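Local coordinates for Alp7A (Bacillus subtilis, PDB 5EC0), which probably forms actin-like filaments that segregate plasmid DNA in the bacterial cell, and binds the nucleotide ADP, at residues K297-Y302 / E332-S337; Y302-I307 / S339-E344; F210-G215 / L325-V330. All coordinates share one frame; numbering follows the deposited sequence.

Contact 1: residues K297-Y302 / E332-S337; sequences KSLKEY and EVLEES. With ADP (adenosine-5'-diphosphate), chain D.
The ring of Y302 meets L334 at its edge, with L334 CD1 lying close to the ring plane, 3.7 Å from Y302 CD2; beyond this contact, F243 meets the same ring edge-to-face and H246 also packs against it. In the actin-like ATPase fold of Alp7A, this is where helix 292-313 packs against helix 328-333, which begins with the nucleotide-binding glycines, and the beginning of helix 335-346. The side chain of Y302 crosses that of L334 at about a right angle. L299 carries the apolar centre. Its two methyls divide the work: CD1 rests on V333 CG1 at 3.9 Å, whereas CD2 faces L334 CD2 at 4.1 Å. V333 is likewise split between two neighbours: its CG1, anti to the backbone N (chi1 163°), is the methyl that meets L299, and its CG2 lies 3.9 Å from C8 of the ADP adenine. A layer of side chains therefore runs from the helix to the nucleotide, a simple illustration of how a binding pocket is backed by its second shell. E332 brings OE1 near adenine N7, at 3.4 Å, while its OE2 accepts a hydrogen bond from the backbone N of R362. No hydrogen bond joins the two segments. The closest backbone approach is at K300 and S337, whose CA atoms are 5.3 Å apart, and there S337 OG lies 3.8 Å from L299 CB.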
loop_
_atom_site.group_PDB
_atom_site.type_symbol
_atom_site.label_atom_id
_atom_site.label_comp_id
_atom_site.label_asym_id
_atom_site.label_seq_id
_atom_site.Cartn_x
_atom_site.Cartn_y
_atom_site.Cartn_z
ATOM N N LYS A 297 1.706 -4.232 -25.327
ATOM C CA LYS A 297 1.051 -3.233 -26.162
ATOM C C LYS A 297 -0.003 -2.475 -25.355
ATOM O O LYS A 297 -0.035 -1.240 -25.373
ATOM C CB LYS A 297 0.424 -3.886 -27.389
ATOM C CG LYS A 297 -0.291 -2.928 -28.326
ATOM C CD LYS A 297 -0.689 -3.637 -29.611
ATOM C CE LYS A 297 -1.693 -2.832 -30.415
ATOM N NZ LYS A 297 -2.051 -3.529 -31.688
ATOM N N SER A 298 -0.845 -3.208 -24.631
ATOM C CA SER A 298 -1.851 -2.577 -23.782
ATOM C C SER A 298 -1.233 -1.727 -22.665
ATOM O O SER A 298 -1.739 -0.649 -22.332
ATOM C CB SER A 298 -2.765 -3.629 -23.167
ATOM O OG SER A 298 -3.824 -3.006 -22.468
ATOM N N LEU A 299 -0.141 -2.212 -22.085
ATOM C CA LEU A 299 0.521 -1.473 -21.023
ATOM C C LEU A 299 1.159 -0.195 -21.562
ATOM O O LEU A 299 1.234 0.810 -20.856
ATOM C CB LEU A 299 1.572 -2.335 -20.336
ATOM C CG LEU A 299 1.024 -3.480 -19.478
ATOM C CD1 LEU A 299 2.147 -4.142 -18.665
ATOM C CD2 LEU A 299 -0.097 -2.988 -18.558
ATOM N N LYS A 300 1.623 -0.237 -22.805
ATOM C CA LYS A 300 2.268 0.933 -23.390
ATOM C C LYS A 300 1.232 2.021 -23.620
ATOM O O LYS A 300 1.495 3.191 -23.335
ATOM C CB LYS A 300 2.983 0.589 -24.694
ATOM C CG LYS A 300 3.995 1.657 -25.134
ATOM C CD LYS A 300 4.481 1.413 -26.554
ATOM C CE LYS A 300 5.290 2.588 -27.084
ATOM N NZ LYS A 300 5.616 2.367 -28.517
ATOM N N GLU A 301 0.059 1.628 -24.125
ATOM C CA GLU A 301 -1.088 2.541 -24.255
ATOM C C GLU A 301 -1.376 3.269 -22.949
ATOM O O GLU A 301 -1.440 4.501 -22.917
ATOM C CB GLU A 301 -2.366 1.800 -24.678
ATOM C CG GLU A 301 -2.355 1.164 -26.052
ATOM C CD GLU A 301 -3.582 0.297 -26.282
ATOM O OE1 GLU A 301 -4.628 0.563 -25.641
ATOM O OE2 GLU A 301 -3.491 -0.661 -27.079
ATOM N N TYR A 302 -1.565 2.488 -21.885
ATOM C CA TYR A 302 -1.872 3.031 -20.574
ATOM C C TYR A 302 -0.770 3.982 -20.104
ATOM O O TYR A 302 -1.047 5.074 -19.618
ATOM C CB TYR A 302 -2.078 1.897 -19.550
ATOM C CG TYR A 302 -2.505 2.406 -18.189
ATOM C CD1 TYR A 302 -3.820 2.814 -17.961
ATOM C CD2 TYR A 302 -1.590 2.502 -17.138
ATOM C CE1 TYR A 302 -4.218 3.299 -16.711
ATOM C CE2 TYR A 302 -1.974 2.986 -15.892
ATOM C CZ TYR A 302 -3.293 3.388 -15.688
ATOM O OH TYR A 302 -3.696 3.873 -14.468
ATOM N N GLU A 332 5.703 0.070 -10.820
ATOM C CA GLU A 332 6.555 -1.114 -10.874
ATOM C C GLU A 332 6.300 -1.955 -12.130
ATOM O O GLU A 332 7.228 -2.379 -12.805
ATOM C CB GLU A 332 6.321 -1.951 -9.605
ATOM C CG GLU A 332 7.328 -3.067 -9.374
ATOM C CD GLU A 332 7.225 -3.650 -7.964
ATOM O OE1 GLU A 332 6.808 -4.819 -7.853
ATOM O OE2 GLU A 332 7.563 -2.943 -6.973
ATOM N N VAL A 333 5.031 -2.174 -12.441
ATOM C CA VAL A 333 4.625 -2.962 -13.598
ATOM C C VAL A 333 4.950 -2.242 -14.911
ATOM O O VAL A 333 5.373 -2.857 -15.909
ATOM C CB VAL A 333 3.115 -3.268 -13.514
ATOM C CG1 VAL A 333 2.560 -3.711 -14.854
ATOM C CG2 VAL A 333 2.850 -4.313 -12.413
ATOM N N LEU A 334 4.784 -0.925 -14.878
ATOM C CA LEU A 334 4.923 -0.087 -16.053
ATOM C C LEU A 334 6.359 0.345 -16.314
ATOM O O LEU A 334 6.612 1.120 -17.240
ATOM C CB LEU A 334 4.042 1.164 -15.917
ATOM C CG LEU A 334 2.518 1.050 -15.863
ATOM C CD1 LEU A 334 1.923 2.433 -15.994
ATOM C CD2 LEU A 334 1.982 0.135 -16.955
ATOM N N GLU A 335 7.290 -0.138 -15.501
ATOM C CA GLU A 335 8.658 0.372 -15.528
ATOM C C GLU A 335 9.289 0.335 -16.921
ATOM O O GLU A 335 9.844 1.332 -17.397
ATOM C CB GLU A 335 9.544 -0.404 -14.560
ATOM C CG GLU A 335 11.003 0.004 -14.685
ATOM C CD GLU A 335 11.911 -0.638 -13.654
ATOM O OE1 GLU A 335 11.498 -1.619 -12.992
ATOM O OE2 GLU A 335 13.044 -0.144 -13.501
ATOM N N GLU A 336 9.197 -0.822 -17.564
ATOM C CA GLU A 336 9.693 -0.985 -18.917
ATOM C C GLU A 336 8.985 -0.021 -19.890
ATOM O O GLU A 336 9.629 0.629 -20.727
ATOM C CB GLU A 336 9.514 -2.442 -19.357
ATOM C CG GLU A 336 9.911 -2.751 -20.796
ATOM C CD GLU A 336 9.464 -4.152 -21.235
ATOM O OE1 GLU A 336 8.792 -4.851 -20.444
ATOM O OE2 GLU A 336 9.781 -4.555 -22.370
ATOM N N SER A 337 7.665 0.064 -19.762
ATOM C CA SER A 337 6.832 0.889 -20.631
ATOM C C SER A 337 7.187 2.359 -20.500
ATOM O O SER A 337 7.156 3.119 -21.466
ATOM C CB SER A 337 5.352 0.693 -20.291
ATOM O OG SER A 337 4.906 -0.596 -20.673
HETATM P PB ADP D . -3.732 0.459 -5.019
HETATM O O1B ADP D . -3.458 0.515 -3.521
HETATM O O2B ADP D . -4.588 1.580 -5.584
HETATM O O3B ADP D . -4.162 -0.883 -5.564
HETATM P PA ADP D . -0.934 -0.184 -5.400
HETATM O O1A ADP D . -1.140 -1.158 -4.261
HETATM O O2A ADP D . 0.274 0.736 -5.405
HETATM O O3A ADP D . -2.268 0.696 -5.674
HETATM O "O5'" ADP D . -0.917 -0.998 -6.773
HETATM C "C5'" ADP D . -1.576 -2.249 -6.930
HETATM C "C4'" ADP D . -0.994 -2.814 -8.209
HETATM O "O4'" ADP D . 0.326 -3.271 -7.930
HETATM C "C3'" ADP D . -1.731 -4.019 -8.761
HETATM O "O3'" ADP D . -2.621 -3.626 -9.805
HETATM C "C2'" ADP D . -0.636 -4.902 -9.327
HETATM O "O2'" ADP D . -0.741 -4.871 -10.750
HETATM C "C1'" ADP D . 0.674 -4.253 -8.897
HETATM N N9 ADP D . 1.653 -5.187 -8.296
HETATM C C8 ADP D . 2.955 -5.211 -8.654
HETATM N N7 ADP D . 3.636 -6.146 -7.954
HETATM C C5 ADP D . 2.761 -6.726 -7.117
HETATM C C6 ADP D . 2.867 -7.798 -6.108
HETATM N N6 ADP D . 4.067 -8.400 -5.888
HETATM N N1 ADP D . 1.744 -8.129 -5.434
HETATM C C2 ADP D . 0.565 -7.514 -5.685
HETATM N N3 ADP D . 0.385 -6.524 -6.594
HETATM C C4 ADP D . 1.446 -6.098 -7.339
#

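Contact 2: residues Y302-I307 / S339-E344; sequences YTEIKI and SVVTEE
V341 meets three residues of 302-307 at once, and the other contacts of 339-344 follow it along the helix. The segments belong to helices 292-313 and 335-346, whose local axes pass 9.7 Å apart at a crossing angle of -57°, a plain helix-helix packing within the actin-like fold. The two methyls of V341 point to different partners. CG1, anti to the backbone N (chi1 159°), touches I307 CG1 at 3.7 Å; CG2 lies 3.7 Å from E304 CG and also reaches T303 CG2. The side chains of T303 and I307 each slide past V341 in the opposite direction. T342 comes next, offering its methyl: CG2 is 3.9 Å from I307 CD1, while OG1 turns to the backbone O of I338 and to S351 OG. At the end of the segment, E344 brings OE1 to 3.8 Å from E304 OE2, the two carboxylate planes 30° apart. E344 OE2 forms a salt bridge with K300 NZ, one turn before E304. The joint is thus apolar at V341, with no hydrogen bond across it, and acidic where it nears the surface, where the positive charge of K300 would be expected to ease the repulsion between the two glutamates.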
loop_
_atom_site.group_PDB
_atom_site.type_symbol
_atom_site.label_atom_id
_atom_site.label_comp_id
_atom_site.label_asym_id
_atom_site.label_seq_id
_atom_site.Cartn_x
_atom_site.Cartn_y
_atom_site.Cartn_z
ATOM N N TYR A 302 -1.565 2.488 -21.885
ATOM C CA TYR A 302 -1.872 3.031 -20.574
ATOM C C TYR A 302 -0.770 3.982 -20.104
ATOM O O TYR A 302 -1.047 5.074 -19.618
ATOM C CB TYR A 302 -2.078 1.897 -19.550
ATOM C CG TYR A 302 -2.505 2.406 -18.189
ATOM C CD1 TYR A 302 -3.820 2.814 -17.961
ATOM C CD2 TYR A 302 -1.590 2.502 -17.138
ATOM C CE1 TYR A 302 -4.218 3.299 -16.711
ATOM C CE2 TYR A 302 -1.974 2.986 -15.892
ATOM C CZ TYR A 302 -3.293 3.388 -15.688
ATOM O OH TYR A 302 -3.696 3.873 -14.468
ATOM N N THR A 303 0.479 3.566 -20.268
ATOM C CA THR A 303 1.628 4.369 -19.856
ATOM C C THR A 303 1.655 5.718 -20.591
ATOM O O THR A 303 1.961 6.759 -20.000
ATOM C CB THR A 303 2.944 3.591 -20.093
ATOM O OG1 THR A 303 2.925 2.385 -19.317
ATOM C CG2 THR A 303 4.164 4.415 -19.694
ATOM N N GLU A 304 1.309 5.704 -21.876
ATOM C CA GLU A 304 1.253 6.935 -22.653
ATOM C C GLU A 304 0.229 7.899 -22.039
ATOM O O GLU A 304 0.476 9.097 -21.934
ATOM C CB GLU A 304 0.949 6.629 -24.131
ATOM C CG GLU A 304 2.228 6.636 -24.993
ATOM C CD GLU A 304 2.124 5.822 -26.271
ATOM O OE1 GLU A 304 1.120 5.106 -26.452
ATOM O OE2 GLU A 304 3.056 5.895 -27.100
ATOM N N ILE A 305 -0.900 7.369 -21.591
ATOM C CA ILE A 305 -1.864 8.179 -20.863
ATOM C C ILE A 305 -1.262 8.691 -19.533
ATOM O O ILE A 305 -1.454 9.847 -19.173
ATOM C CB ILE A 305 -3.167 7.383 -20.608
ATOM C CG1 ILE A 305 -3.869 7.076 -21.940
ATOM C CG2 ILE A 305 -4.116 8.164 -19.724
ATOM C CD1 ILE A 305 -4.765 5.854 -21.887
ATOM N N LYS A 306 -0.512 7.853 -18.820
ATOM C CA LYS A 306 0.061 8.281 -17.540
ATOM C C LYS A 306 1.115 9.378 -17.715
ATOM O O LYS A 306 1.085 10.391 -17.013
ATOM C CB LYS A 306 0.671 7.095 -16.778
ATOM C CG LYS A 306 -0.284 5.961 -16.411
ATOM C CD LYS A 306 -1.439 6.396 -15.506
ATOM C CE LYS A 306 -2.689 6.729 -16.311
ATOM N NZ LYS A 306 -3.791 7.220 -15.447
ATOM N N ILE A 307 2.037 9.189 -18.654
ATOM C CA ILE A 307 3.098 10.164 -18.856
ATOM C C ILE A 307 2.489 11.518 -19.193
ATOM O O ILE A 307 2.912 12.541 -18.660
ATOM C CB ILE A 307 4.076 9.742 -19.972
ATOM C CG1 ILE A 307 4.780 8.443 -19.604
ATOM C CG2 ILE A 307 5.132 10.819 -20.195
ATOM C CD1 ILE A 307 5.478 8.491 -18.252
ATOM N N SER A 339 10.102 3.565 -19.626
ATOM C CA SER A 339 11.385 3.804 -20.271
ATOM C C SER A 339 11.222 3.962 -21.786
ATOM O O SER A 339 11.805 4.856 -22.375
ATOM C CB SER A 339 12.356 2.673 -19.953
ATOM O OG SER A 339 13.539 2.816 -20.711
ATOM N N VAL A 340 10.394 3.119 -22.400
ATOM C CA VAL A 340 10.155 3.168 -23.837
ATOM C C VAL A 340 9.416 4.442 -24.247
ATOM O O VAL A 340 9.812 5.139 -25.190
ATOM C CB VAL A 340 9.323 1.951 -24.321
ATOM C CG1 VAL A 340 9.027 2.069 -25.824
ATOM C CG2 VAL A 340 10.038 0.637 -24.009
ATOM N N VAL A 341 8.330 4.734 -23.538
ATOM C CA VAL A 341 7.489 5.866 -23.886
ATOM C C VAL A 341 8.222 7.196 -23.689
ATOM O O VAL A 341 8.136 8.081 -24.549
ATOM C CB VAL A 341 6.166 5.866 -23.070
ATOM C CG1 VAL A 341 5.547 7.258 -23.036
ATOM C CG2 VAL A 341 5.172 4.832 -23.646
ATOM N N THR A 342 8.953 7.342 -22.583
ATOM C CA THR A 342 9.611 8.619 -22.322
ATOM C C THR A 342 10.752 8.841 -23.317
ATOM O O THR A 342 11.036 9.975 -23.712
ATOM C CB THR A 342 10.122 8.730 -20.859
ATOM O OG1 THR A 342 10.955 7.614 -20.532
ATOM C CG2 THR A 342 8.946 8.757 -19.912
ATOM N N GLU A 343 11.375 7.755 -23.759
ATOM C CA GLU A 343 12.421 7.871 -24.754
ATOM C C GLU A 343 11.856 8.312 -26.098
ATOM O O GLU A 343 12.477 9.115 -26.789
ATOM C CB GLU A 343 13.174 6.560 -24.916
ATOM C CG GLU A 343 14.385 6.728 -25.817
ATOM C CD GLU A 343 15.079 5.429 -26.122
ATOM O OE1 GLU A 343 15.625 4.818 -25.181
ATOM O OE2 GLU A 343 15.089 5.028 -27.305
ATOM N N GLU A 344 10.681 7.797 -26.465
ATOM C CA GLU A 344 10.034 8.186 -27.730
ATOM C C GLU A 344 9.601 9.642 -27.704
ATOM O O GLU A 344 9.601 10.326 -28.721
ATOM C CB GLU A 344 8.803 7.318 -28.027
ATOM C CG GLU A 344 9.077 5.886 -28.455
ATOM C CD GLU A 344 7.786 5.098 -28.678
ATOM O OE1 GLU A 344 6.729 5.529 -28.161
ATOM O OE2 GLU A 344 7.823 4.062 -29.376
#

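Contact 3: residues F210-G215 / L325-V330; sequences FCDLGG and LYFGGV. With ADP (adenosine-5'-diphosphate), chain D.
F327 packs on D212 and F210 of the neighbouring parallel strand, and its side chain can be followed outward. From CB, CG takes the position between the backbone N and the carbonyl carbon (chi1 55°). CD1 then lies 3.7 Å from C211 O, and CD2 approaches the D212 carboxylate, whose OD2 is hydrogen-bonded to S181 OG and N365 ND2. Farther out, F327 CE2 is 3.6 Å from D212 CG and CE1 touches F210 CD2; at the tip, CZ meets both F210 CD2 and D212 CB. D212 CA lies over one face of the F327 ring. The edge of F327 is directed to the face of F210 in an offset edge-to-face pair, and L325 CD2 also sits over a face of F210. The backbones are joined by hydrogen bonds from C211 N to L325 O, F327 N to C211 O and L213 N to F327 O. Past the last bridge, V330 N, already in helix 328-333, hydrogen-bonds L213 O at 3.1 Å. The glycines after each strand reach ADP, consistent with the second phosphate loop and the adenosine motif of actin-like ATPases. Two backbone N-H groups hold the phosphates, G329 N to O2A at 2.8 Å and G215 N to O3A at 3.2 Å, and the lack of CB at G214 and G329 lets the chain pass close to O3A and the ribose.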
loop_
_atom_site.group_PDB
_atom_site.type_symbol
_atom_site.label_atom_id
_atom_site.label_comp_id
_atom_site.label_asym_id
_atom_site.label_seq_id
_atom_site.Cartn_x
_atom_site.Cartn_y
_atom_site.Cartn_z
ATOM N N PHE A 210 6.379 13.617 -7.956
ATOM C CA PHE A 210 6.190 12.259 -7.428
ATOM C C PHE A 210 4.922 11.664 -7.986
ATOM O O PHE A 210 3.851 12.224 -7.773
ATOM C CB PHE A 210 6.109 12.266 -5.910
ATOM C CG PHE A 210 7.366 11.834 -5.224
ATOM C CD1 PHE A 210 8.606 12.197 -5.714
ATOM C CD2 PHE A 210 7.301 11.078 -4.062
ATOM C CE1 PHE A 210 9.777 11.804 -5.065
ATOM C CE2 PHE A 210 8.454 10.667 -3.415
ATOM C CZ PHE A 210 9.701 11.037 -3.915
ATOM N N CYS A 211 5.035 10.542 -8.699
ATOM C CA CYS A 211 3.864 9.910 -9.314
ATOM C C CYS A 211 3.544 8.549 -8.704
ATOM O O CYS A 211 4.143 7.532 -9.067
ATOM C CB CYS A 211 4.073 9.755 -10.812
ATOM S SG CYS A 211 4.491 11.297 -11.615
ATOM N N ASP A 212 2.603 8.552 -7.767
ATOM C CA ASP A 212 2.142 7.341 -7.097
ATOM C C ASP A 212 1.080 6.647 -7.966
ATOM O O ASP A 212 -0.114 6.951 -7.872
ATOM C CB ASP A 212 1.590 7.697 -5.709
ATOM C CG ASP A 212 1.303 6.474 -4.842
ATOM O OD1 ASP A 212 1.302 5.330 -5.355
ATOM O OD2 ASP A 212 1.043 6.676 -3.637
ATOM N N LEU A 213 1.518 5.730 -8.824
ATOM C CA LEU A 213 0.593 5.085 -9.754
ATOM C C LEU A 213 0.034 3.804 -9.153
ATOM O O LEU A 213 0.764 2.825 -8.997
ATOM C CB LEU A 213 1.286 4.776 -11.097
ATOM C CG LEU A 213 2.121 5.899 -11.748
ATOM C CD1 LEU A 213 2.878 5.421 -13.003
ATOM C CD2 LEU A 213 1.275 7.123 -12.060
ATOM N N GLY A 214 -1.262 3.807 -8.846
ATOM C CA GLY A 214 -1.903 2.661 -8.229
ATOM C C GLY A 214 -2.953 1.990 -9.101
ATOM O O GLY A 214 -3.201 2.410 -10.231
ATOM N N GLY A 215 -3.571 0.940 -8.569
ATOM C CA GLY A 215 -4.614 0.208 -9.272
ATOM C C GLY A 215 -5.859 1.045 -9.482
ATOM O O GLY A 215 -6.475 0.974 -10.539
ATOM N N LEU A 325 9.577 11.045 -10.647
ATOM C CA LEU A 325 9.805 9.804 -9.933
ATOM C C LEU A 325 8.508 9.021 -9.865
ATOM O O LEU A 325 7.557 9.456 -9.217
ATOM C CB LEU A 325 10.340 10.038 -8.518
ATOM C CG LEU A 325 10.726 8.677 -7.905
ATOM C CD1 LEU A 325 12.175 8.299 -8.221
ATOM C CD2 LEU A 325 10.407 8.527 -6.403
ATOM N N TYR A 326 8.497 7.856 -10.515
ATOM C CA TYR A 326 7.314 6.993 -10.626
ATOM C C TYR A 326 7.359 5.845 -9.625
ATOM O O TYR A 326 8.366 5.154 -9.522
ATOM C CB TYR A 326 7.198 6.424 -12.060
ATOM C CG TYR A 326 7.199 7.476 -13.160
ATOM C CD1 TYR A 326 6.012 8.049 -13.598
ATOM C CD2 TYR A 326 8.383 7.893 -13.755
ATOM C CE1 TYR A 326 6.002 9.009 -14.589
ATOM C CE2 TYR A 326 8.382 8.853 -14.759
ATOM C CZ TYR A 326 7.188 9.406 -15.163
ATOM O OH TYR A 326 7.161 10.360 -16.144
ATOM N N PHE A 327 6.277 5.642 -8.877
ATOM C CA PHE A 327 6.191 4.490 -7.972
ATOM C C PHE A 327 4.744 3.987 -7.818
ATOM O O PHE A 327 3.895 4.223 -8.675
ATOM C CB PHE A 327 6.820 4.808 -6.582
ATOM C CG PHE A 327 6.240 6.028 -5.884
ATOM C CD1 PHE A 327 6.599 7.309 -6.277
ATOM C CD2 PHE A 327 5.367 5.885 -4.811
ATOM C CE1 PHE A 327 6.063 8.426 -5.636
ATOM C CE2 PHE A 327 4.846 6.984 -4.154
ATOM C CZ PHE A 327 5.193 8.260 -4.561
ATOM N N GLY A 328 4.458 3.291 -6.720
ATOM C CA GLY A 328 3.218 2.539 -6.637
ATOM C C GLY A 328 3.371 1.192 -7.338
ATOM O O GLY A 328 4.356 0.966 -8.062
ATOM N N GLY A 329 2.398 0.305 -7.127
ATOM C CA GLY A 329 2.435 -1.042 -7.680
ATOM C C GLY A 329 2.287 -1.064 -9.194
ATOM O O GLY A 329 2.857 -1.913 -9.881
ATOM N N VAL A 330 1.515 -0.130 -9.728
ATOM C CA VAL A 330 1.387 -0.027 -11.175
ATOM C C VAL A 330 2.671 0.546 -11.781
ATOM O O VAL A 330 3.059 0.164 -12.884
ATOM C CB VAL A 330 0.152 0.816 -11.565
ATOM C CG1 VAL A 330 0.108 1.077 -13.075
ATOM C CG2 VAL A 330 -1.121 0.091 -11.128
HETATM P PB ADP D . -3.732 0.459 -5.019
HETATM O O1B ADP D . -3.458 0.515 -3.521
HETATM O O2B ADP D . -4.588 1.580 -5.584
HETATM O O3B ADP D . -4.162 -0.883 -5.564
HETATM P PA ADP D . -0.934 -0.184 -5.400
HETATM O O1A ADP D . -1.140 -1.158 -4.261
HETATM O O2A ADP D . 0.274 0.736 -5.405
HETATM O O3A ADP D . -2.268 0.696 -5.674
HETATM O "O5'" ADP D . -0.917 -0.998 -6.773
HETATM C "C5'" ADP D . -1.576 -2.249 -6.930
HETATM C "C4'" ADP D . -0.994 -2.814 -8.209
HETATM O "O4'" ADP D . 0.326 -3.271 -7.930
HETATM C "C3'" ADP D . -1.731 -4.019 -8.761
HETATM O "O3'" ADP D . -2.621 -3.626 -9.805
HETATM C "C2'" ADP D . -0.636 -4.902 -9.327
HETATM O "O2'" ADP D . -0.741 -4.871 -10.750
HETATM C "C1'" ADP D . 0.674 -4.253 -8.897
HETATM N N9 ADP D . 1.653 -5.187 -8.296
HETATM C C8 ADP D . 2.955 -5.211 -8.654
HETATM N N7 ADP D . 3.636 -6.146 -7.954
HETATM C C5 ADP D . 2.761 -6.726 -7.117
HETATM C C6 ADP D . 2.867 -7.798 -6.108
HETATM N N6 ADP D . 4.067 -8.400 -5.888
HETATM N N1 ADP D . 1.744 -8.129 -5.434
HETATM C C2 ADP D . 0.565 -7.514 -5.685
HETATM N N3 ADP D . 0.385 -6.524 -6.594
HETATM C C4 ADP D . 1.446 -6.098 -7.339
#

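All three contacts are largely buried, but their chemistry changes with their place in the fold. Contact 3, nearest the centre of the chain, is a strand pairing held by backbone hydrogen bonds. Contacts 1 and 2 share Y302 and both use helices 292-313 and 335-346; they pack side chains without hydrogen bonds between their segments, and contact 2 ends in a pair of glutamates near the surface. Contacts 1 and 3 both touch ADP, one beside the adenine and the other at the phosphates, and helix 328-333 serves both. I307 CD1 against Y326 OH joins the helices to the sheet, and Y302 CE2 meets V330 CG1 of helix 328-333.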